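Local coordinates for protein TetR family Transcriptional regulator (Streptococcus agalactiae 2603V/R, PDB 3KKC) that probably binds DNA as a TetR-family transcriptional regulator, using an N-terminal helix-turn-helix domain joined to an all-helical C-terminal region, at residues 51-56 / 60-65; 79-84 / 127-132; 89-94 / 154-159. One frame throughout, in Å; residues are numbered along the deposited sequence.

Interaction 1 (51-56 / 60-65)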
loop_
_atom_site.group_PDB
_atom_site.type_symbol
_atom_site.label_atom_id
_atom_site.label_comp_id
_atom_site.label_asym_id
_atom_site.label_seq_id
_atom_site.Cartn_x
_atom_site.Cartn_y
_atom_site.Cartn_z
ATOM N N SER A 51 30.614 -18.353 -0.094
ATOM C CA SER A 51 31.921 -17.721 0.073
ATOM C C SER A 51 31.906 -16.264 -0.398
ATOM O O SER A 51 32.901 -15.546 -0.263
ATOM C CB SER A 51 32.974 -18.466 -0.732
ATOM O OG SER A 51 33.053 -17.902 -2.027
ATOM N N HIS A 52 30.782 -15.845 -0.976
ATOM C CA HIS A 52 30.608 -14.469 -1.438
ATOM C C HIS A 52 29.463 -13.756 -0.728
ATOM O O HIS A 52 29.489 -12.532 -0.571
ATOM C CB HIS A 52 30.342 -14.439 -2.938
ATOM C CG HIS A 52 31.551 -14.714 -3.769
ATOM N ND1 HIS A 52 31.604 -15.737 -4.689
ATOM C CD2 HIS A 52 32.757 -14.100 -3.814
ATOM C CE1 HIS A 52 32.790 -15.739 -5.271
ATOM N NE2 HIS A 52 33.506 -14.755 -4.758
ATOM N N TYR A 53 28.461 -14.529 -0.311
ATOM C CA TYR A 53 27.234 -13.985 0.252
ATOM C C TYR A 53 26.802 -14.758 1.472
ATOM O O TYR A 53 26.365 -15.900 1.360
ATOM C CB TYR A 53 26.118 -14.036 -0.787
ATOM C CG TYR A 53 26.440 -13.228 -2.020
ATOM C CD1 TYR A 53 26.638 -11.850 -1.934
ATOM C CD2 TYR A 53 26.562 -13.838 -3.264
ATOM C CE1 TYR A 53 26.945 -11.117 -3.045
ATOM C CE2 TYR A 53 26.865 -13.108 -4.382
ATOM C CZ TYR A 53 27.056 -11.753 -4.266
ATOM O OH TYR A 53 27.357 -11.021 -5.379
ATOM N N GLU A 54 26.919 -14.127 2.635
ATOM C CA GLU A 54 26.480 -14.717 3.895
ATOM C C GLU A 54 25.111 -15.404 3.798
ATOM O O GLU A 54 24.854 -16.381 4.497
ATOM C CB GLU A 54 26.446 -13.639 4.981
ATOM C CG GLU A 54 25.866 -14.098 6.318
ATOM C CD GLU A 54 25.199 -12.955 7.087
ATOM O OE1 GLU A 54 24.895 -11.907 6.462
ATOM O OE2 GLU A 54 24.971 -13.111 8.315
ATOM N N SER A 55 24.237 -14.887 2.937
ATOM C CA SER A 55 22.883 -15.406 2.797
ATOM C C SER A 55 22.155 -14.656 1.703
ATOM O O SER A 55 22.674 -13.682 1.166
ATOM C CB SER A 55 22.112 -15.181 4.082
ATOM O OG SER A 55 21.933 -13.795 4.278
ATOM N N LYS A 56 20.936 -15.082 1.392
ATOM C CA LYS A 56 20.171 -14.380 0.373
ATOM C C LYS A 56 19.983 -12.923 0.775
ATOM O O LYS A 56 19.846 -12.057 -0.078
ATOM C CB LYS A 56 18.807 -15.033 0.145
ATOM C CG LYS A 56 17.833 -14.784 1.271
ATOM C CD LYS A 56 16.477 -15.399 0.980
ATOM C CE LYS A 56 16.188 -15.417 -0.511
ATOM N NZ LYS A 56 14.717 -15.536 -0.724
ATOM N N LEU A 60 19.886 -8.862 -1.581
ATOM C CA LEU A 60 18.858 -7.846 -1.634
ATOM C C LEU A 60 19.464 -6.519 -1.200
ATOM O O LEU A 60 19.284 -5.484 -1.859
ATOM C CB LEU A 60 17.708 -8.210 -0.716
ATOM C CG LEU A 60 16.562 -7.286 -1.033
ATOM C CD1 LEU A 60 16.261 -7.428 -2.497
ATOM C CD2 LEU A 60 15.367 -7.644 -0.202
ATOM N N LYS A 61 20.199 -6.573 -0.093
ATOM C CA LYS A 61 20.839 -5.399 0.485
ATOM C C LYS A 61 21.815 -4.770 -0.530
ATOM O O LYS A 61 21.596 -3.649 -0.992
ATOM C CB LYS A 61 21.523 -5.794 1.795
ATOM C CG LYS A 61 22.501 -4.792 2.391
ATOM C CD LYS A 61 23.691 -5.569 2.997
ATOM C CE LYS A 61 24.595 -4.713 3.873
ATOM N NZ LYS A 61 23.790 -3.856 4.791
ATOM N N GLU A 62 22.875 -5.497 -0.881
ATOM C CA GLU A 62 23.768 -5.100 -1.972
ATOM C C GLU A 62 23.021 -4.564 -3.202
ATOM O O GLU A 62 23.240 -3.423 -3.607
ATOM C CB GLU A 62 24.653 -6.266 -2.396
ATOM C CG GLU A 62 25.732 -6.618 -1.400
ATOM C CD GLU A 62 26.905 -7.302 -2.060
ATOM O OE1 GLU A 62 26.904 -7.395 -3.313
ATOM O OE2 GLU A 62 27.826 -7.735 -1.330
ATOM N N LEU A 63 22.145 -5.383 -3.790
ATOM C CA LEU A 63 21.340 -4.952 -4.933
ATOM C C LEU A 63 20.741 -3.554 -4.702
ATOM O O LEU A 63 21.217 -2.592 -5.285
ATOM C CB LEU A 63 20.271 -5.985 -5.304
ATOM C CG LEU A 63 19.319 -5.589 -6.441
ATOM C CD1 LEU A 63 20.113 -5.216 -7.657
ATOM C CD2 LEU A 63 18.332 -6.701 -6.794
ATOM N N CYS A 64 19.712 -3.441 -3.871
ATOM C CA CYS A 64 19.213 -2.137 -3.400
ATOM C C CYS A 64 20.300 -1.088 -3.218
ATOM O O CYS A 64 20.195 0.038 -3.724
ATOM C CB CYS A 64 18.486 -2.294 -2.053
ATOM S SG CYS A 64 16.968 -3.224 -2.170
ATOM N N GLU A 65 21.336 -1.442 -2.471
ATOM C CA GLU A 65 22.422 -0.509 -2.240
ATOM C C GLU A 65 22.876 0.091 -3.582
ATOM O O GLU A 65 22.885 1.313 -3.740
ATOM C CB GLU A 65 23.565 -1.203 -1.500
ATOM C CG GLU A 65 24.805 -0.365 -1.372
ATOM C CD GLU A 65 25.620 -0.711 -0.153
ATOM O OE1 GLU A 65 25.503 -1.851 0.374
ATOM O OE2 GLU A 65 26.383 0.177 0.281
#
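The ring of Tyr53 meets the carboxylate of Glu62 at its edge: CD of Glu62 lies in the ring plane, and the nearest approach is Tyr53 CE1 to Glu62 OE1 at 3.7 Å. OE2 of Glu62 stands almost as close, 3.9 Å from CE1 of Tyr53, which means that both oxygens face the rim carbon. The two planes are turned 72° apart. One face of the Tyr53 ring is covered near its rim by CB of His52, 3.8 Å above the plane. Glu62 gets there with its CG anti to the carbonyl carbon (chi1 -72°) and its chain extended beyond, meeting the tyrosine side chain at about a right angle. A carboxylate placed at the polarised C-H rim of an aromatic ring is probably mildly favourable electrostatically.

Nearer the turn, Lys56 and Leu60 come together through the backbone, Lys56 O to Leu60 N 3.5 Å. The ammonium of Lys56 points elsewhere, hydrogen-bonding the carbonyls of Tyr30 and Ile33 and making a cation-pi contact with Tyr30.

The loop 51-56 leaves the predicted helix-turn-helix and enters helix 57-71, with Ser55 OG bonded to Glu57 N. Tyr53 also packs on Val58 and Leu59 of that helix and on Ile17 of helix 4-24, while Leu60 reaches Tyr108 of helix 107-129.

Interaction 2 (79-84 / 127-132)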
loop_
_atom_site.group_PDB
_atom_site.type_symbol
_atom_site.label_atom_id
_atom_site.label_comp_id
_atom_site.label_asym_id
_atom_site.label_seq_id
_atom_site.Cartn_x
_atom_site.Cartn_y
_atom_site.Cartn_z
ATOM N N THR A 79 18.550 19.249 -13.963
ATOM C CA THR A 79 17.452 19.926 -13.290
ATOM C C THR A 79 16.753 18.910 -12.416
ATOM O O THR A 79 16.876 17.700 -12.634
ATOM C CB THR A 79 16.431 20.487 -14.287
ATOM O OG1 THR A 79 15.608 19.423 -14.785
ATOM C CG2 THR A 79 17.145 21.163 -15.448
ATOM N N PHE A 80 16.012 19.400 -11.432
ATOM C CA PHE A 80 15.236 18.520 -10.579
ATOM C C PHE A 80 14.451 17.485 -11.374
ATOM O O PHE A 80 14.498 16.306 -11.045
ATOM C CB PHE A 80 14.288 19.309 -9.674
ATOM C CG PHE A 80 13.446 18.435 -8.770
ATOM C CD1 PHE A 80 14.040 17.627 -7.812
ATOM C CD2 PHE A 80 12.065 18.408 -8.893
ATOM C CE1 PHE A 80 13.272 16.818 -6.992
ATOM C CE2 PHE A 80 11.288 17.601 -8.071
ATOM C CZ PHE A 80 11.889 16.806 -7.118
ATOM N N GLU A 81 13.732 17.914 -12.408
ATOM C CA GLU A 81 12.845 17.008 -13.153
ATOM C C GLU A 81 13.532 16.122 -14.195
ATOM O O GLU A 81 12.959 15.106 -14.600
ATOM C CB GLU A 81 11.672 17.759 -13.791
ATOM C CG GLU A 81 12.070 19.031 -14.524
ATOM C CD GLU A 81 11.585 20.277 -13.805
ATOM O OE1 GLU A 81 12.410 21.181 -13.530
ATOM O OE2 GLU A 81 10.370 20.338 -13.511
ATOM N N GLU A 82 14.738 16.492 -14.635
ATOM C CA GLU A 82 15.572 15.551 -15.386
ATOM C C GLU A 82 15.890 14.352 -14.475
ATOM O O GLU A 82 15.832 13.190 -14.883
ATOM C CB GLU A 82 16.865 16.216 -15.870
ATOM C CG GLU A 82 16.689 17.169 -17.049
ATOM C CD GLU A 82 18.008 17.744 -17.586
ATOM O OE1 GLU A 82 17.964 18.556 -18.540
ATOM O OE2 GLU A 82 19.084 17.386 -17.065
ATOM N N TYR A 83 16.226 14.673 -13.234
ATOM C CA TYR A 83 16.494 13.714 -12.176
ATOM C C TYR A 83 15.294 12.772 -11.912
ATOM O O TYR A 83 15.439 11.548 -11.809
ATOM C CB TYR A 83 16.834 14.544 -10.946
ATOM C CG TYR A 83 17.293 13.836 -9.698
ATOM C CD1 TYR A 83 18.644 13.642 -9.444
ATOM C CD2 TYR A 83 16.369 13.427 -8.726
ATOM C CE1 TYR A 83 19.059 13.032 -8.273
ATOM C CE2 TYR A 83 16.774 12.825 -7.541
ATOM C CZ TYR A 83 18.118 12.620 -7.321
ATOM O OH TYR A 83 18.526 12.013 -6.150
ATOM N N LEU A 84 14.108 13.352 -11.813
ATOM C CA LEU A 84 12.881 12.575 -11.717
ATOM C C LEU A 84 12.734 11.698 -12.953
ATOM O O LEU A 84 12.451 10.524 -12.842
ATOM C CB LEU A 84 11.650 13.501 -11.573
ATOM C CG LEU A 84 11.292 14.008 -10.171
ATOM C CD1 LEU A 84 12.502 14.597 -9.499
ATOM C CD2 LEU A 84 10.155 15.030 -10.197
ATOM N N GLU A 127 10.266 22.453 -1.698
ATOM C CA GLU A 127 10.689 23.830 -1.826
ATOM C C GLU A 127 10.296 24.381 -3.191
ATOM O O GLU A 127 10.083 25.577 -3.351
ATOM C CB GLU A 127 12.207 23.912 -1.591
ATOM C CG GLU A 127 12.954 24.986 -2.379
ATOM C CD GLU A 127 14.437 24.652 -2.573
ATOM O OE1 GLU A 127 15.296 25.399 -2.045
ATOM O OE2 GLU A 127 14.748 23.642 -3.255
ATOM N N GLU A 128 10.141 23.492 -4.160
ATOM C CA GLU A 128 10.081 23.908 -5.543
ATOM C C GLU A 128 8.686 23.813 -6.148
ATOM O O GLU A 128 8.400 24.487 -7.132
ATOM C CB GLU A 128 11.052 23.065 -6.355
ATOM C CG GLU A 128 11.709 23.785 -7.477
ATOM C CD GLU A 128 13.009 23.122 -7.876
ATOM O OE1 GLU A 128 13.950 23.118 -7.039
ATOM O OE2 GLU A 128 13.077 22.608 -9.019
ATOM N N TYR A 129 7.819 22.979 -5.582
ATOM C CA TYR A 129 6.494 22.783 -6.181
ATOM C C TYR A 129 5.326 23.250 -5.310
ATOM O O TYR A 129 4.219 23.479 -5.806
ATOM C CB TYR A 129 6.314 21.329 -6.643
ATOM C CG TYR A 129 7.116 21.061 -7.864
ATOM C CD1 TYR A 129 8.496 21.006 -7.785
ATOM C CD2 TYR A 129 6.517 20.923 -9.106
ATOM C CE1 TYR A 129 9.263 20.797 -8.888
ATOM C CE2 TYR A 129 7.285 20.721 -10.241
ATOM C CZ TYR A 129 8.667 20.650 -10.117
ATOM O OH TYR A 129 9.487 20.443 -11.203
ATOM N N ILE A 130 5.586 23.397 -4.019
ATOM C CA ILE A 130 4.558 23.794 -3.077
ATOM C C ILE A 130 4.837 25.203 -2.608
ATOM O O ILE A 130 5.806 25.447 -1.895
ATOM C CB ILE A 130 4.537 22.875 -1.855
ATOM C CG1 ILE A 130 4.365 21.417 -2.299
ATOM C CG2 ILE A 130 3.453 23.317 -0.863
ATOM C CD1 ILE A 130 3.138 21.185 -3.128
ATOM N N THR A 131 3.976 26.132 -3.001
ATOM C CA THR A 131 4.231 27.541 -2.750
ATOM C C THR A 131 3.514 28.078 -1.513
ATOM O O THR A 131 4.067 28.912 -0.793
ATOM C CB THR A 131 3.894 28.386 -3.990
ATOM O OG1 THR A 131 5.076 29.065 -4.416
ATOM C CG2 THR A 131 2.799 29.405 -3.680
ATOM N N LYS A 132 2.294 27.596 -1.275
ATOM C CA LYS A 132 1.489 28.013 -0.121
ATOM C C LYS A 132 2.078 27.453 1.170
ATOM O O LYS A 132 2.991 26.619 1.148
ATOM C CB LYS A 132 0.044 27.529 -0.284
ATOM C CG LYS A 132 -0.625 27.876 -1.635
ATOM C CD LYS A 132 -1.259 29.276 -1.613
ATOM C CE LYS A 132 -2.613 29.342 -2.366
ATOM N NZ LYS A 132 -3.294 30.705 -2.284
#
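Tyr129 and Phe80 bury the most surface here, 58 and 51 Å² respectively, and their rings meet through CE1 of Tyr129 and CD2 of Phe80, 3.7 Å apart. The pair is oblique, neither a stack nor a T-shape: the centroids are 5.9 Å apart and the planes inclined at 51°. CB of Phe80 points toward 127-132, and with CG anti to the backbone N (chi1 180°) the ring carries on to Tyr129. Leu84 CD1, one helical turn further on, sits over one face of the Phe80 ring, offset toward the rim. Glu128 slides past Phe80 in the opposite direction, bringing its OE2 to 3.6 Å from CB of Phe80. Its other oxygen, OE1, is engaged in a salt bridge with Arg124, which itself packs on Phe80.

The contact joins the first turn of helix 80-93 to the last turn of helix 107-129, within the all-helical C-terminal region of this TetR-family protein. Thr79 is the N-cap of the first helix: its OG1 accepts from Glu82 N at 3.1 Å, with an N-H...O angle of 160°.

Glu81 bends at chi2 and brings its carboxylate to the rim of Tyr129. There OE2 of Glu81 lies near the plane of the Tyr129 ring, a short 2.5 Å from OH, a distance whose detail is doubtful at this resolution. The carboxylates of Glu81 and Glu128, like-charged if both are ionised, lie 4.8 Å apart (Glu81 OE1 to Glu128 OE2). Leu168 and Leu172 of helix 164-175 pack against Glu81 and Tyr129 respectively, and the backbone of Tyr129 is hydrogen-bonded to the C-terminal Arg177.

Interaction 3 (89-94 / 154-159). With NI (nickel (II) ion), chain E.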
loop_
_atom_site.group_PDB
_atom_site.type_symbol
_atom_site.label_atom_id
_atom_site.label_comp_id
_atom_site.label_asym_id
_atom_site.label_seq_id
_atom_site.Cartn_x
_atom_site.Cartn_y
_atom_site.Cartn_z
ATOM N N LYS A 89 12.773 6.538 -15.683
ATOM C CA LYS A 89 13.277 5.845 -16.871
ATOM C C LYS A 89 13.616 4.405 -16.502
ATOM O O LYS A 89 13.232 3.466 -17.194
ATOM C CB LYS A 89 14.498 6.557 -17.443
ATOM C CG LYS A 89 14.828 6.181 -18.887
ATOM C CD LYS A 89 15.697 7.255 -19.587
ATOM C CE LYS A 89 17.103 7.349 -18.988
ATOM N NZ LYS A 89 17.841 8.626 -19.293
ATOM N N HIS A 90 14.321 4.239 -15.384
ATOM C CA HIS A 90 14.689 2.918 -14.893
ATOM C C HIS A 90 13.516 2.022 -14.576
ATOM O O HIS A 90 13.571 0.815 -14.786
ATOM C CB HIS A 90 15.589 3.037 -13.679
ATOM C CG HIS A 90 17.013 3.290 -14.036
ATOM N ND1 HIS A 90 18.016 2.382 -13.778
ATOM C CD2 HIS A 90 17.594 4.326 -14.681
ATOM C CE1 HIS A 90 19.163 2.862 -14.220
ATOM N NE2 HIS A 90 18.932 4.034 -14.783
ATOM N N PHE A 91 12.440 2.603 -14.076
ATOM C CA PHE A 91 11.306 1.783 -13.717
ATOM C C PHE A 91 10.614 1.214 -14.956
ATOM O O PHE A 91 10.195 0.050 -14.947
ATOM C CB PHE A 91 10.359 2.511 -12.731
ATOM C CG PHE A 91 10.830 2.449 -11.282
ATOM C CD1 PHE A 91 10.513 1.361 -10.476
ATOM C CD2 PHE A 91 11.609 3.465 -10.737
ATOM C CE1 PHE A 91 10.959 1.283 -9.148
ATOM C CE2 PHE A 91 12.045 3.409 -9.406
ATOM C CZ PHE A 91 11.724 2.306 -8.611
ATOM N N GLU A 92 10.545 1.990 -16.034
ATOM C CA GLU A 92 9.740 1.581 -17.192
ATOM C C GLU A 92 10.357 0.435 -18.010
ATOM O O GLU A 92 9.633 -0.279 -18.725
ATOM C CB GLU A 92 9.342 2.778 -18.085
ATOM C CG GLU A 92 10.468 3.358 -18.942
ATOM C CD GLU A 92 9.974 4.268 -20.074
ATOM O OE1 GLU A 92 8.805 4.132 -20.502
ATOM O OE2 GLU A 92 10.770 5.116 -20.541
ATOM N N GLN A 93 11.679 0.261 -17.893
ATOM C CA GLN A 93 12.382 -0.866 -18.514
ATOM C C GLN A 93 12.619 -1.967 -17.491
ATOM O O GLN A 93 13.061 -3.072 -17.845
ATOM C CB GLN A 93 13.755 -0.453 -19.079
ATOM C CG GLN A 93 14.013 1.024 -19.229
ATOM C CD GLN A 93 13.376 1.579 -20.479
ATOM O OE1 GLN A 93 12.865 0.821 -21.313
ATOM N NE2 GLN A 93 13.394 2.908 -20.624
ATOM N N ASN A 94 12.347 -1.656 -16.225
ATOM C CA ASN A 94 12.564 -2.602 -15.151
ATOM C C ASN A 94 14.063 -2.894 -15.062
ATOM O O ASN A 94 14.499 -4.054 -14.953
ATOM C CB ASN A 94 11.762 -3.878 -15.400
ATOM C CG ASN A 94 11.512 -4.679 -14.117
ATOM O OD1 ASN A 94 11.717 -4.187 -12.998
ATOM N ND2 ASN A 94 11.065 -5.924 -14.283
ATOM N N TRP A 154 0.979 2.538 -9.952
ATOM C CA TRP A 154 -0.190 2.438 -10.816
ATOM C C TRP A 154 0.266 2.408 -12.296
ATOM O O TRP A 154 -0.214 1.604 -13.110
ATOM C CB TRP A 154 -1.171 3.592 -10.508
ATOM C CG TRP A 154 -2.147 3.830 -11.598
ATOM C CD1 TRP A 154 -3.351 3.213 -11.766
ATOM C CD2 TRP A 154 -1.990 4.731 -12.721
ATOM N NE1 TRP A 154 -3.961 3.676 -12.922
ATOM C CE2 TRP A 154 -3.146 4.603 -13.527
ATOM C CE3 TRP A 154 -0.990 5.622 -13.118
ATOM C CZ2 TRP A 154 -3.336 5.353 -14.726
ATOM C CZ3 TRP A 154 -1.176 6.380 -14.335
ATOM C CH2 TRP A 154 -2.342 6.229 -15.108
ATOM N N TRP A 155 1.218 3.281 -12.609
ATOM C CA TRP A 155 1.762 3.433 -13.950
ATOM C C TRP A 155 2.437 2.131 -14.407
ATOM O O TRP A 155 2.272 1.694 -15.547
ATOM C CB TRP A 155 2.751 4.604 -13.932
ATOM C CG TRP A 155 3.483 4.897 -15.218
ATOM C CD1 TRP A 155 2.934 5.159 -16.442
ATOM C CD2 TRP A 155 4.906 5.007 -15.385
ATOM N NE1 TRP A 155 3.923 5.401 -17.354
ATOM C CE2 TRP A 155 5.142 5.318 -16.734
ATOM C CE3 TRP A 155 6.001 4.868 -14.521
ATOM C CZ2 TRP A 155 6.431 5.497 -17.245
ATOM C CZ3 TRP A 155 7.277 5.047 -15.028
ATOM C CH2 TRP A 155 7.481 5.357 -16.378
ATOM N N LEU A 156 3.171 1.500 -13.499
ATOM C CA LEU A 156 3.849 0.245 -13.800
ATOM C C LEU A 156 2.879 -0.933 -14.045
ATOM O O LEU A 156 3.216 -1.873 -14.777
ATOM C CB LEU A 156 4.880 -0.082 -12.701
ATOM C CG LEU A 156 6.057 0.905 -12.589
ATOM C CD1 LEU A 156 6.857 0.721 -11.318
ATOM C CD2 LEU A 156 7.003 0.811 -13.788
ATOM N N HIS A 157 1.689 -0.894 -13.440
ATOM C CA HIS A 157 0.685 -1.938 -13.680
ATOM C C HIS A 157 0.002 -1.689 -15.008
ATOM O O HIS A 157 -0.739 -2.536 -15.502
ATOM C CB HIS A 157 -0.420 -1.943 -12.620
ATOM C CG HIS A 157 0.000 -2.467 -11.285
ATOM N ND1 HIS A 157 0.240 -1.642 -10.205
ATOM C CD2 HIS A 157 0.182 -3.733 -10.841
ATOM C CE1 HIS A 157 0.573 -2.377 -9.159
ATOM N NE2 HIS A 157 0.543 -3.650 -9.518
ATOM N N GLN A 158 0.213 -0.502 -15.564
ATOM C CA GLN A 158 -0.453 -0.117 -16.799
ATOM C C GLN A 158 0.171 -0.815 -18.001
ATOM O O GLN A 158 1.396 -0.828 -18.156
ATOM C CB GLN A 158 -0.407 1.397 -16.977
ATOM C CG GLN A 158 -1.255 2.173 -15.975
ATOM C CD GLN A 158 -2.751 1.953 -16.170
ATOM O OE1 GLN A 158 -3.399 1.299 -15.349
ATOM N NE2 GLN A 158 -3.305 2.501 -17.266
ATOM N N ARG A 159 -0.689 -1.401 -18.835
ATOM C CA ARG A 159 -0.287 -2.123 -20.038
ATOM C C ARG A 159 0.031 -1.126 -21.140
ATOM O O ARG A 159 0.934 -1.336 -21.951
ATOM C CB ARG A 159 -1.407 -3.067 -20.487
ATOM C CG ARG A 159 -1.375 -4.496 -19.904
ATOM C CD ARG A 159 -0.882 -4.579 -18.463
ATOM N NE ARG A 159 0.580 -4.572 -18.389
ATOM C CZ ARG A 159 1.282 -4.818 -17.283
ATOM N NH1 ARG A 159 0.660 -5.106 -16.146
ATOM N NH2 ARG A 159 2.610 -4.784 -17.318
HETATM NI NI NI E . 20.575 5.274 -15.410
#
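Leu156 crosses Phe91 at a slant, its two methyls dividing the work: CD1 meets the ring at Phe91 CD1, 3.8 Å away, while CD2 lies over the backbone, 3.5 Å from Phe91 O. The methyl approaches the ring obliquely, over neither its face nor its edge. Both methyls of Leu156 also come near CB of Phe91, CD2 the closer at 3.9 Å. With CG anti to the carbonyl carbon (chi1 -81°), Phe91 turns its ring on past Leu156 toward Ile98 and Leu71.

Trp155 makes the second half of the contact with the far end of its indole. Trp155 CH2 is 3.6 Å from Glu92 CB, which again stands oblique to the ring. The indole reaches this far because its CG is opposite the backbone N (chi1 177°), projecting the six-membered ring toward helix 80-93. At the other end of the indole, NE1 is held by a hydrogen bond to Met162 O, which helps fix the ring's rotation, and Lys161 adds a cation-pi contact.

Here the end of helix 80-93 packs on the end of helix 137-157. The first closes in a Schellman motif, with Asn94 at positive phi, Asn94 N bonded to Phe91 O and Gln95 N to His90 O. One residue before Phe91, His90 faces a different direction and binds nickel through NE2 together with His70 and His86, the histidines of a metal site that has a further ligand atom and ties helix 80-93 to helix 57-71.

In the fold
Interaction 1 closes before the other two open and lies within the range of the N-terminal tetR family, whereas interactions 2 and 3 both fall in the C-terminal region. The centre of interaction 1 is 34 Å from that of interaction 2 and 25 Å from that of interaction 3, on the opposite side of the chain's centre from each. Interactions 2 and 3 share helix 80-93, with centres 21 Å and nearest atoms about 5 Å apart. Their segments alternate along the chain; the start of helix 80-93 meets helix 107-129 and its end meets helix 137-157. Helix 57-71, used by interaction 1, precedes helix 80-93, linking the probable DNA-binding part to the C-terminal bundle.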